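Local coordinates for phosphogluconate dehydrogenase NAD-binding putative C-terminal domain-containing protein (PDB 4EZB) that is of unknown function but may be an oxidoreductase, with a fold like that of NAD(P)-binding dehydrogenases, at residues L92-G97 / I118-V123; G145-R150 / V158-A163; V221-L226 / G301-V306. All coordinates share one frame; numbering follows the deposited sequence.

Contact 1: L92-G97 / I118-V123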
ATOM      1  N   LEU A  92     -26.974 -16.886  18.385  1.00 34.17           N
ATOM      2  CA  LEU A  92     -26.318 -16.155  17.297  1.00 31.61           C
ATOM      3  C   LEU A  92     -26.970 -14.757  17.111  1.00 32.33           C
ATOM      4  O   LEU A  92     -28.167 -14.649  16.813  1.00 31.88           O
ATOM      5  CB  LEU A  92     -26.390 -16.940  15.989  1.00 30.99           C
ATOM      6  CG  LEU A  92     -25.737 -18.339  15.902  1.00 35.16           C
ATOM      7  CD1 LEU A  92     -25.649 -18.807  14.453  1.00 37.05           C
ATOM      8  CD2 LEU A  92     -24.341 -18.404  16.515  1.00 37.52           C
ATOM      9  N   SER A  93     -26.191 -13.697  17.282  1.00 32.71           N
ATOM     10  CA  SER A  93     -26.743 -12.332  17.155  1.00 32.79           C
ATOM     11  C   SER A  93     -26.433 -11.774  15.778  1.00 32.20           C
ATOM     12  O   SER A  93     -25.308 -11.448  15.493  1.00 33.54           O
ATOM     13  CB  SER A  93     -26.176 -11.399  18.232  1.00 34.00           C
ATOM     14  OG  SER A  93     -26.868 -10.148  18.226  1.00 36.44           O
ATOM     15  N   LEU A  94     -27.439 -11.688  14.922  1.00 36.34           N
ATOM     16  CA  LEU A  94     -27.274 -11.085  13.591  1.00 41.44           C
ATOM     17  C   LEU A  94     -28.358 -10.022  13.471  1.00 45.12           C
ATOM     18  O   LEU A  94     -29.514 -10.319  13.173  1.00 46.66           O
ATOM     19  CB  LEU A  94     -27.438 -12.121  12.492  1.00 44.28           C
ATOM     20  CG  LEU A  94     -26.312 -13.129  12.258  1.00 48.11           C
ATOM     21  CD1 LEU A  94     -26.869 -14.507  11.893  1.00 48.15           C
ATOM     22  CD2 LEU A  94     -25.382 -12.603  11.159  1.00 49.17           C
ATOM     23  N   VAL A  95     -27.994  -8.788  13.778  1.00 44.93           N
ATOM     24  CA  VAL A  95     -28.952  -7.689  13.800  1.00 43.32           C
ATOM     25  C   VAL A  95     -28.294  -6.521  13.081  1.00 48.50           C
ATOM     26  O   VAL A  95     -27.131  -6.631  12.636  1.00 50.14           O
ATOM     27  CB  VAL A  95     -29.396  -7.321  15.240  1.00 41.33           C
ATOM     28  CG1 VAL A  95     -30.269  -8.420  15.828  1.00 43.38           C
ATOM     29  CG2 VAL A  95     -28.209  -7.024  16.157  1.00 37.94           C
ATOM     30  N   VAL A  96     -29.008  -5.407  12.939  1.00 48.29           N
ATOM     31  CA  VAL A  96     -28.374  -4.254  12.323  1.00 48.78           C
ATOM     32  C   VAL A  96     -27.284  -3.790  13.273  1.00 51.02           C
ATOM     33  O   VAL A  96     -27.478  -3.766  14.500  1.00 55.30           O
ATOM     34  CB  VAL A  96     -29.356  -3.109  12.010  1.00 51.73           C
ATOM     35  CG1 VAL A  96     -30.304  -3.514  10.878  1.00 51.04           C
ATOM     36  CG2 VAL A  96     -30.119  -2.674  13.264  1.00 50.54           C
ATOM     37  N   GLY A  97     -26.136  -3.452  12.699  1.00 49.65           N
ATOM     38  CA  GLY A  97     -25.001  -2.957  13.448  1.00 49.77           C
ATOM     39  C   GLY A  97     -25.401  -2.084  14.620  1.00 51.15           C
ATOM     40  O   GLY A  97     -24.967  -2.336  15.753  1.00 51.38           O
ATOM     41  N   ILE A 118     -22.907 -15.669  20.768  1.00 28.93           N
ATOM     42  CA  ILE A 118     -21.903 -15.342  19.777  1.00 28.10           C
ATOM     43  C   ILE A 118     -22.372 -14.120  19.006  1.00 28.89           C
ATOM     44  O   ILE A 118     -23.432 -14.118  18.372  1.00 30.90           O
ATOM     45  CB  ILE A 118     -21.614 -16.501  18.778  1.00 30.16           C
ATOM     46  CG1 ILE A 118     -21.340 -17.824  19.491  1.00 30.22           C
ATOM     47  CG2 ILE A 118     -20.432 -16.150  17.880  1.00 31.40           C
ATOM     48  CD1 ILE A 118     -21.083 -18.972  18.525  1.00 31.70           C
ATOM     49  N   ASP A 119     -21.595 -13.056  19.075  1.00 29.94           N
ATOM     50  CA  ASP A 119     -22.001 -11.830  18.427  1.00 31.54           C
ATOM     51  C   ASP A 119     -21.434 -11.848  17.032  1.00 31.61           C
ATOM     52  O   ASP A 119     -20.230 -11.790  16.874  1.00 33.37           O
ATOM     53  CB  ASP A 119     -21.474 -10.623  19.188  1.00 34.87           C
ATOM     54  CG  ASP A 119     -22.035  -9.324  18.650  1.00 39.29           C
ATOM     55  OD1 ASP A 119     -22.887  -8.720  19.366  1.00 40.96           O
ATOM     56  OD2 ASP A 119     -21.645  -8.924  17.509  1.00 37.02           O
ATOM     57  N   LEU A 120     -22.285 -11.921  16.020  1.00 33.59           N
ATOM     58  CA  LEU A 120     -21.772 -11.964  14.645  1.00 36.77           C
ATOM     59  C   LEU A 120     -21.952 -10.673  13.857  1.00 37.93           C
ATOM     60  O   LEU A 120     -21.823 -10.679  12.623  1.00 38.40           O
ATOM     61  CB  LEU A 120     -22.422 -13.113  13.860  1.00 38.03           C
ATOM     62  CG  LEU A 120     -22.300 -14.470  14.509  1.00 37.14           C
ATOM     63  CD1 LEU A 120     -23.263 -15.440  13.825  1.00 36.55           C
ATOM     64  CD2 LEU A 120     -20.850 -14.936  14.442  1.00 36.39           C
ATOM     65  N   ASN A 121     -22.258  -9.585  14.536  1.00 37.24           N
ATOM     66  CA  ASN A 121     -22.501  -8.307  13.891  1.00 38.21           C
ATOM     67  C   ASN A 121     -21.306  -7.574  13.285  1.00 40.89           C
ATOM     68  O   ASN A 121     -20.205  -7.740  13.734  1.00 40.19           O
ATOM     69  CB  ASN A 121     -23.258  -7.422  14.838  1.00 38.15           C
ATOM     70  CG  ASN A 121     -24.556  -8.035  15.251  1.00 41.93           C
ATOM     71  OD1 ASN A 121     -25.380  -8.344  14.426  1.00 43.48           O
ATOM     72  ND2 ASN A 121     -24.716  -8.269  16.518  1.00 39.96           N
ATOM     73  N   SER A 122     -21.532  -6.777  12.246  1.00 42.74           N
ATOM     74  CA  SER A 122     -20.426  -6.085  11.557  1.00 45.82           C
ATOM     75  C   SER A 122     -19.982  -4.833  12.297  1.00 47.28           C
ATOM     76  O   SER A 122     -20.120  -3.730  11.778  1.00 54.67           O
ATOM     77  CB  SER A 122     -20.815  -5.698  10.130  1.00 49.67           C
ATOM     78  OG  SER A 122     -21.820  -6.554   9.639  1.00 49.43           O
ATOM     79  N   VAL A 123     -19.445  -5.001  13.501  1.00 42.39           N
ATOM     80  CA  VAL A 123     -18.998  -3.877  14.314  1.00 40.91           C
ATOM     81  C   VAL A 123     -17.536  -4.064  14.729  1.00 41.51           C
ATOM     82  O   VAL A 123     -16.988  -5.154  14.577  1.00 40.61           O
ATOM     83  CB  VAL A 123     -19.947  -3.635  15.519  1.00 39.70           C
ATOM     84  CG1 VAL A 123     -21.322  -3.177  15.036  1.00 35.07           C
ATOM     85  CG2 VAL A 123     -20.086  -4.885  16.399  1.00 41.16           C
TER
HETATM   86  O   HOH W   1     -25.622  -8.405  20.037  1.00 47.81           O
HETATM   87  O   HOH W   2     -24.289  -6.062  11.938  1.00 51.00           O
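Asn-121 reaches across from the end of one parallel strand into the notch formed where the backbone of Ser-93, Leu-94 and Val-95 leaves the other. Its OD1 takes the backbone N-H of Val-95 at 2.7 Å in an almost straight bond, 178° at the hydrogen and in the carbonyl plane, while ND2 makes weak bonds to Ser-93 OG and to the Asp-119 carboxylate. CG2 of Val-95 lies against the same amide, 3.6 Å from Asn-121 OD1. Behind it the strands are joined by Ser-93 N to Ile-118 O (3.0 Å) and Leu-120 N to Ser-93 O (3.1 Å). On the apolar face CD1 of Leu-120 fits the hollow between two leucines, 4.1 Å from both Leu-92 CB and Leu-94 CG, and Leu-92 CD2 lies beside Ile-118 CD1. On the other face a water bridges Ser-93 OG and Asp-119 OD1. Asp-119 OD2 receives the Asn-121 N-H from above the carboxylate plane, closing an Asx turn, and also forms a salt bridge with Lys-128, so the turn carrying the amide is tied down. The two strands and helix 100-107 between them form a right-handed beta-alpha-beta crossover, consistent with a Rossmann-type dinucleotide-binding fold.

Contact 2: G145-R150 / V158-A163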
ATOM      1  N   GLY A 145     -17.676 -13.110  17.295  1.00 35.19           N
ATOM      2  CA  GLY A 145     -17.456 -13.613  15.938  1.00 32.76           C
ATOM      3  C   GLY A 145     -17.369 -12.528  14.880  1.00 34.91           C
ATOM      4  O   GLY A 145     -17.833 -11.381  15.076  1.00 32.97           O
ATOM      5  N   ALA A 146     -16.791 -12.886  13.741  1.00 36.53           N
ATOM      6  CA  ALA A 146     -16.724 -11.981  12.610  1.00 34.00           C
ATOM      7  C   ALA A 146     -16.892 -12.778  11.331  1.00 35.53           C
ATOM      8  O   ALA A 146     -16.154 -13.733  11.068  1.00 38.42           O
ATOM      9  CB  ALA A 146     -15.418 -11.206  12.616  1.00 30.70           C
ATOM     10  N   VAL A 147     -17.886 -12.389  10.553  1.00 35.96           N
ATOM     11  CA  VAL A 147     -18.268 -13.118   9.354  1.00 39.13           C
ATOM     12  C   VAL A 147     -17.379 -12.620   8.233  1.00 40.90           C
ATOM     13  O   VAL A 147     -17.249 -11.417   8.052  1.00 38.30           O
ATOM     14  CB  VAL A 147     -19.743 -12.913   9.052  1.00 39.57           C
ATOM     15  CG1 VAL A 147     -20.178 -13.771   7.861  1.00 37.78           C
ATOM     16  CG2 VAL A 147     -20.558 -13.234  10.311  1.00 38.86           C
HETATM   17  N   MSE A 148     -16.740 -13.552   7.519  1.00 42.03           N
HETATM   18  CA  MSE A 148     -15.624 -13.200   6.622  1.00 50.29           C
HETATM   19  C   MSE A 148     -16.001 -13.067   5.170  1.00 53.01           C
HETATM   20  O   MSE A 148     -15.178 -12.668   4.340  1.00 54.81           O
HETATM   21  CB  MSE A 148     -14.501 -14.243   6.700  1.00 55.63           C
HETATM   22  CG  MSE A 148     -13.837 -14.292   8.073  1.00 68.08           C
HETATM   23 SE   MSE A 148     -13.259 -12.481   8.628  1.00 80.92          SE
HETATM   24  CE  MSE A 148     -12.024 -12.123   7.125  1.00 76.46           C
ATOM     25  N   ALA A 149     -17.232 -13.423   4.842  1.00 52.37           N
ATOM     26  CA  ALA A 149     -17.722 -13.318   3.476  1.00 54.40           C
ATOM     27  C   ALA A 149     -19.204 -13.012   3.525  1.00 55.90           C
ATOM     28  O   ALA A 149     -19.833 -13.147   4.574  1.00 56.09           O
ATOM     29  CB  ALA A 149     -17.478 -14.630   2.732  1.00 54.38           C
ATOM     30  N   ARG A 150     -19.775 -12.629   2.388  1.00 59.11           N
ATOM     31  CA  ARG A 150     -21.225 -12.532   2.286  1.00 63.18           C
ATOM     32  C   ARG A 150     -21.840 -13.919   2.477  1.00 60.99           C
ATOM     33  O   ARG A 150     -21.247 -14.934   2.102  1.00 58.45           O
ATOM     34  CB  ARG A 150     -21.645 -11.887   0.965  1.00 76.75           C
ATOM     35  CG  ARG A 150     -21.269 -10.410   0.860  1.00 88.23           C
ATOM     36  CD  ARG A 150     -22.231  -9.623  -0.025  1.00102.36           C
ATOM     37  NE  ARG A 150     -22.172 -10.035  -1.431  1.00111.59           N
ATOM     38  CZ  ARG A 150     -23.048 -10.845  -2.026  1.00116.37           C
ATOM     39  NH1 ARG A 150     -24.078 -11.351  -1.351  1.00114.01           N
ATOM     40  NH2 ARG A 150     -22.892 -11.153  -3.307  1.00121.56           N
ATOM     41  N   VAL A 158     -20.258 -20.334   5.508  1.00 43.83           N
ATOM     42  CA  VAL A 158     -19.633 -19.024   5.484  1.00 41.73           C
ATOM     43  C   VAL A 158     -18.507 -19.017   6.532  1.00 42.74           C
ATOM     44  O   VAL A 158     -18.698 -19.524   7.674  1.00 43.90           O
ATOM     45  CB  VAL A 158     -20.706 -17.929   5.730  1.00 42.19           C
ATOM     46  CG1 VAL A 158     -21.312 -18.016   7.137  1.00 42.01           C
ATOM     47  CG2 VAL A 158     -20.185 -16.536   5.423  1.00 40.74           C
ATOM     48  N   PRO A 159     -17.318 -18.523   6.135  1.00 40.72           N
ATOM     49  CA  PRO A 159     -16.199 -18.442   7.086  1.00 40.55           C
ATOM     50  C   PRO A 159     -16.518 -17.452   8.216  1.00 41.52           C
ATOM     51  O   PRO A 159     -16.825 -16.274   7.962  1.00 38.60           O
ATOM     52  CB  PRO A 159     -15.021 -17.946   6.226  1.00 39.18           C
ATOM     53  CG  PRO A 159     -15.650 -17.326   5.004  1.00 38.50           C
ATOM     54  CD  PRO A 159     -16.929 -18.094   4.772  1.00 39.34           C
ATOM     55  N   ILE A 160     -16.494 -17.963   9.448  1.00 41.40           N
ATOM     56  CA  ILE A 160     -16.639 -17.128  10.648  1.00 38.13           C
ATOM     57  C   ILE A 160     -15.376 -17.246  11.501  1.00 38.35           C
ATOM     58  O   ILE A 160     -14.885 -18.344  11.728  1.00 38.39           O
ATOM     59  CB  ILE A 160     -17.913 -17.503  11.437  1.00 36.45           C
ATOM     60  CG1 ILE A 160     -19.147 -17.129  10.612  1.00 33.98           C
ATOM     61  CG2 ILE A 160     -17.948 -16.794  12.790  1.00 34.45           C
ATOM     62  CD1 ILE A 160     -20.474 -17.693  11.094  1.00 35.43           C
ATOM     63  N   LEU A 161     -14.816 -16.106  11.917  1.00 35.14           N
ATOM     64  CA  LEU A 161     -13.782 -16.103  12.938  1.00 31.82           C
ATOM     65  C   LEU A 161     -14.414 -15.867  14.315  1.00 30.93           C
ATOM     66  O   LEU A 161     -15.320 -15.038  14.447  1.00 32.03           O
ATOM     67  CB  LEU A 161     -12.740 -15.031  12.625  1.00 32.93           C
ATOM     68  CG  LEU A 161     -11.980 -15.175  11.270  1.00 37.20           C
ATOM     69  CD1 LEU A 161     -10.850 -14.159  11.143  1.00 38.83           C
ATOM     70  CD2 LEU A 161     -11.437 -16.587  11.038  1.00 35.32           C
ATOM     71  N   VAL A 162     -13.935 -16.586  15.323  1.00 30.53           N
ATOM     72  CA  VAL A 162     -14.393 -16.411  16.716  1.00 31.48           C
ATOM     73  C   VAL A 162     -13.221 -16.220  17.701  1.00 33.53           C
ATOM     74  O   VAL A 162     -12.115 -16.749  17.503  1.00 35.76           O
ATOM     75  CB  VAL A 162     -15.361 -17.545  17.153  1.00 32.64           C
ATOM     76  CG1 VAL A 162     -16.714 -17.369  16.478  1.00 32.08           C
ATOM     77  CG2 VAL A 162     -14.805 -18.923  16.793  1.00 33.62           C
ATOM     78  N   ALA A 163     -13.446 -15.435  18.748  1.00 32.21           N
ATOM     79  CA  ALA A 163     -12.434 -15.202  19.773  1.00 32.60           C
ATOM     80  C   ALA A 163     -13.107 -15.143  21.142  1.00 32.44           C
ATOM     81  O   ALA A 163     -14.167 -14.532  21.280  1.00 32.26           O
ATOM     82  CB  ALA A 163     -11.734 -13.877  19.507  1.00 32.56           C
TER
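A beta hairpin joins strands 141-147 and 159-163, bringing the one antiparallel pairing into an otherwise parallel sheet. Ala-146 and Leu-161 form the hydrogen-bonded pair, with Ala-146 N to Leu-161 O at 2.7 Å and Leu-161 N to Ala-146 O at 2.9 Å. The non-hydrogen-bonded pairs on its two sides are Gly-145 with Val-162 and Val-147 with Ile-160. At the first the chains come close: Gly-145 CA and Val-162 CA are 4.2 Å apart, and Gly-145 CA makes a CH...O contact with Leu-161 O. Past the strand end the backbone N of Met-148, a selenomethionine, still bonds to Pro-159 O.

The two faces are filled differently. On one, Val-147 lies side by side with Ile-160, both pointing the same way, and meets Val-158 at about a right angle, Val-147 CG1 to Val-158 CG2 3.7 Å. On the other, the Met-148 chain folds back through bends at chi2 (-52°) and chi3 (-60°), which carries its selenium obliquely across Leu-161. Helix 190-218 covers this side through Lys-195, Arg-198 and Leu-194. The CB of Met-148 rests on the proline ring, 3.7 Å from Pro-159 CG, and its SE lies 3.9 Å from Leu-161 CD1.

Contact 3: V221-L226 / G301-V306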
ATOM      1  N   VAL A 221       3.817   7.068 -18.341  1.00 43.09           N
ATOM      2  CA  VAL A 221       4.787   5.996 -18.035  1.00 42.13           C
ATOM      3  C   VAL A 221       4.148   4.782 -17.322  1.00 42.73           C
ATOM      4  O   VAL A 221       4.798   4.117 -16.519  1.00 42.35           O
ATOM      5  CB  VAL A 221       5.982   6.518 -17.166  1.00 42.03           C
ATOM      6  CG1 VAL A 221       6.801   7.579 -17.895  1.00 43.20           C
ATOM      7  CG2 VAL A 221       5.511   7.015 -15.799  1.00 40.20           C
ATOM      8  N   THR A 222       2.877   4.497 -17.621  1.00 45.82           N
ATOM      9  CA  THR A 222       2.105   3.471 -16.897  1.00 44.89           C
ATOM     10  C   THR A 222       2.709   2.082 -16.988  1.00 42.13           C
ATOM     11  O   THR A 222       2.919   1.435 -15.957  1.00 38.28           O
ATOM     12  CB  THR A 222       0.638   3.424 -17.358  1.00 46.09           C
ATOM     13  OG1 THR A 222       0.080   4.728 -17.217  1.00 47.56           O
ATOM     14  CG2 THR A 222      -0.170   2.457 -16.485  1.00 45.85           C
ATOM     15  N   GLU A 223       2.978   1.644 -18.221  1.00 41.93           N
ATOM     16  CA  GLU A 223       3.574   0.339 -18.496  1.00 42.17           C
ATOM     17  C   GLU A 223       4.934   0.222 -17.873  1.00 42.72           C
ATOM     18  O   GLU A 223       5.308  -0.856 -17.384  1.00 46.13           O
ATOM     19  CB  GLU A 223       3.671   0.062 -20.010  1.00 44.86           C
ATOM     20  CG  GLU A 223       2.332  -0.204 -20.691  1.00 48.44           C
ATOM     21  CD  GLU A 223       1.519  -1.294 -20.006  1.00 51.29           C
ATOM     22  OE1 GLU A 223       2.103  -2.338 -19.639  1.00 53.09           O
ATOM     23  OE2 GLU A 223       0.297  -1.110 -19.825  1.00 51.43           O
ATOM     24  N   ARG A 224       5.684   1.323 -17.859  1.00 41.42           N
ATOM     25  CA  ARG A 224       7.015   1.274 -17.257  1.00 40.03           C
ATOM     26  C   ARG A 224       6.974   1.142 -15.757  1.00 39.16           C
ATOM     27  O   ARG A 224       7.839   0.465 -15.159  1.00 39.70           O
ATOM     28  CB  ARG A 224       7.893   2.442 -17.686  1.00 41.47           C
ATOM     29  CG  ARG A 224       8.502   2.189 -19.041  1.00 45.49           C
ATOM     30  CD  ARG A 224       9.627   3.150 -19.315  1.00 49.17           C
ATOM     31  NE  ARG A 224       9.789   3.316 -20.753  1.00 50.90           N
ATOM     32  CZ  ARG A 224      10.724   2.695 -21.460  1.00 54.11           C
ATOM     33  NH1 ARG A 224      11.574   1.891 -20.840  1.00 54.85           N
ATOM     34  NH2 ARG A 224      10.816   2.878 -22.770  1.00 54.81           N
ATOM     35  N   ILE A 225       5.982   1.792 -15.147  1.00 37.77           N
ATOM     36  CA  ILE A 225       5.780   1.695 -13.715  1.00 35.60           C
ATOM     37  C   ILE A 225       5.274   0.298 -13.311  1.00 35.72           C
ATOM     38  O   ILE A 225       5.604  -0.186 -12.257  1.00 35.06           O
ATOM     39  CB  ILE A 225       4.789   2.767 -13.223  1.00 36.96           C
ATOM     40  CG1 ILE A 225       5.472   4.131 -13.066  1.00 40.02           C
ATOM     41  CG2 ILE A 225       4.167   2.352 -11.900  1.00 35.46           C
ATOM     42  CD1 ILE A 225       6.432   4.195 -11.888  1.00 41.60           C
ATOM     43  N   LEU A 226       4.419  -0.309 -14.122  1.00 38.60           N
ATOM     44  CA  LEU A 226       4.018  -1.697 -13.879  1.00 39.57           C
ATOM     45  C   LEU A 226       5.222  -2.634 -13.977  1.00 41.22           C
ATOM     46  O   LEU A 226       5.399  -3.509 -13.134  1.00 42.25           O
ATOM     47  CB  LEU A 226       2.859  -2.115 -14.796  1.00 37.65           C
ATOM     48  CG  LEU A 226       1.529  -1.558 -14.271  1.00 36.97           C
ATOM     49  CD1 LEU A 226       0.419  -1.474 -15.319  1.00 37.70           C
ATOM     50  CD2 LEU A 226       1.057  -2.330 -13.034  1.00 35.89           C
ATOM     51  N   GLY A 301     -10.401  -3.942 -17.314  1.00 59.67           N
ATOM     52  CA  GLY A 301      -8.986  -3.958 -16.923  1.00 54.77           C
ATOM     53  C   GLY A 301      -8.402  -2.582 -16.639  1.00 52.25           C
ATOM     54  O   GLY A 301      -9.082  -1.556 -16.825  1.00 49.44           O
ATOM     55  N   TYR A 302      -7.136  -2.556 -16.202  1.00 49.86           N
ATOM     56  CA  TYR A 302      -6.429  -1.293 -15.925  1.00 46.30           C
ATOM     57  C   TYR A 302      -6.233  -0.458 -17.201  1.00 46.02           C
ATOM     58  O   TYR A 302      -6.417   0.768 -17.172  1.00 47.06           O
ATOM     59  CB  TYR A 302      -5.081  -1.531 -15.198  1.00 45.01           C
ATOM     60  CG  TYR A 302      -3.963  -2.011 -16.102  1.00 43.61           C
ATOM     61  CD1 TYR A 302      -3.743  -3.365 -16.306  1.00 42.42           C
ATOM     62  CD2 TYR A 302      -3.140  -1.098 -16.769  1.00 43.74           C
ATOM     63  CE1 TYR A 302      -2.730  -3.803 -17.132  1.00 45.52           C
ATOM     64  CE2 TYR A 302      -2.128  -1.524 -17.604  1.00 45.03           C
ATOM     65  CZ  TYR A 302      -1.922  -2.877 -17.784  1.00 47.56           C
ATOM     66  OH  TYR A 302      -0.904  -3.310 -18.616  1.00 48.25           O
ATOM     67  N   ARG A 303      -5.903  -1.111 -18.318  1.00 45.84           N
ATOM     68  CA  ARG A 303      -5.819  -0.416 -19.602  1.00 49.46           C
ATOM     69  C   ARG A 303      -7.074   0.419 -19.831  1.00 51.96           C
ATOM     70  O   ARG A 303      -6.980   1.527 -20.333  1.00 53.24           O
ATOM     71  CB  ARG A 303      -5.586  -1.383 -20.760  1.00 52.23           C
ATOM     72  CG  ARG A 303      -4.186  -1.975 -20.752  1.00 55.43           C
ATOM     73  CD  ARG A 303      -4.072  -3.127 -21.741  1.00 62.86           C
ATOM     74  NE  ARG A 303      -2.731  -3.726 -21.768  1.00 70.39           N
ATOM     75  CZ  ARG A 303      -2.325  -4.759 -21.016  1.00 71.26           C
ATOM     76  NH1 ARG A 303      -3.149  -5.341 -20.138  1.00 71.62           N
ATOM     77  NH2 ARG A 303      -1.073  -5.206 -21.129  1.00 66.84           N
ATOM     78  N   GLY A 304      -8.230  -0.097 -19.406  1.00 51.89           N
ATOM     79  CA  GLY A 304      -9.497   0.642 -19.426  1.00 48.97           C
ATOM     80  C   GLY A 304      -9.671   1.664 -18.316  1.00 48.72           C
ATOM     81  O   GLY A 304      -9.936   2.826 -18.602  1.00 49.48           O
ATOM     82  N   PHE A 305      -9.511   1.255 -17.047  1.00 47.07           N
ATOM     83  CA  PHE A 305      -9.789   2.160 -15.903  1.00 48.36           C
ATOM     84  C   PHE A 305      -8.816   3.344 -15.740  1.00 45.47           C
ATOM     85  O   PHE A 305      -9.216   4.471 -15.366  1.00 42.61           O
ATOM     86  CB  PHE A 305      -9.825   1.387 -14.564  1.00 49.79           C
ATOM     87  CG  PHE A 305     -10.752   0.196 -14.551  1.00 52.49           C
ATOM     88  CD1 PHE A 305     -12.125   0.353 -14.679  1.00 54.87           C
ATOM     89  CD2 PHE A 305     -10.245  -1.086 -14.380  1.00 52.52           C
ATOM     90  CE1 PHE A 305     -12.972  -0.751 -14.661  1.00 55.70           C
ATOM     91  CE2 PHE A 305     -11.078  -2.193 -14.368  1.00 52.48           C
ATOM     92  CZ  PHE A 305     -12.446  -2.026 -14.514  1.00 53.11           C
ATOM     93  N   VAL A 306      -7.534   3.062 -15.966  1.00 43.93           N
ATOM     94  CA  VAL A 306      -6.478   3.996 -15.608  1.00 42.29           C
ATOM     95  C   VAL A 306      -6.605   5.316 -16.373  1.00 43.73           C
ATOM     96  O   VAL A 306      -6.517   6.387 -15.758  1.00 42.65           O
ATOM     97  CB  VAL A 306      -5.065   3.341 -15.669  1.00 42.01           C
ATOM     98  CG1 VAL A 306      -3.965   4.379 -15.514  1.00 40.64           C
ATOM     99  CG2 VAL A 306      -4.914   2.324 -14.552  1.00 40.22           C
TER
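With chi1 at 78°, the ring of Tyr-302 stands between its own backbone N and carbonyl carbon and projects from helix 301-312 toward Glu-223 and Leu-226 of the facing helix. Glu-223 answers with a chain bent at chi2, which turns its carboxylate toward the phenol. The Tyr-302 hydroxyl donates to the syn lone pair of Glu-223, OH to OE2 2.8 Å. The carboxylate and ring planes are 36° apart, and OE2 stays near the ring plane at the edge, 3.3 Å from Tyr-302 CE2. Leu-226 arrives from the opposite direction and sets one methyl over a ring face in a CH-pi contact, its CD1 3.9 Å from the centroid of the Tyr-302 ring. Arg-303 CG covers the other face, offset toward the rim.

Positive charge gathers around the acid. Glu-223 OE1 forms a salt bridge with Arg-239, which also gives the Tyr-302 hydroxyl a weak hydrogen bond. Arg-303 NE lies 4.4 Å from Glu-223 OE2, too far for a salt bridge and with no N-H aimed at the oxygen, yet its charge would probably help to keep the carboxylate ionised. Beside this group, Thr-222 CG2 and Val-306 CG1 meet loosely at 4.4 Å.

The axes of segments 222-226 and 301-306 come no closer than 12.5 Å and lie at 131°, so long side chains span the separation. Leu-213 of helix 190-218 packs on both Leu-226 and Val-306, helix 238-268 contributes Arg-239 and Leu-246, and Val-221 and Ile-225 pack on Leu-194 of the second subunit.

Contacts 1, 2 and 3 follow one another along the chain without overlap. The first two share the large mixed sheet, where strands 116-119 and 141-147 are neighbours; their centres are 11 Å apart, and they meet through a probable hydrogen bond from Gly-145 N to Asp-119 O, 2.9 Å, and through packing of Leu-120 on Val-147 and Ile-160. Contact 3 belongs to the all-helical C-terminal part, its centre 40 Å from that of contact 1 and 35 Å from that of contact 2. The long helix 190-218 connects the two regions, packing on Leu-161 near its start and on Val-306 near its end, an arrangement consistent with a nucleotide-binding domain followed by a helical domain.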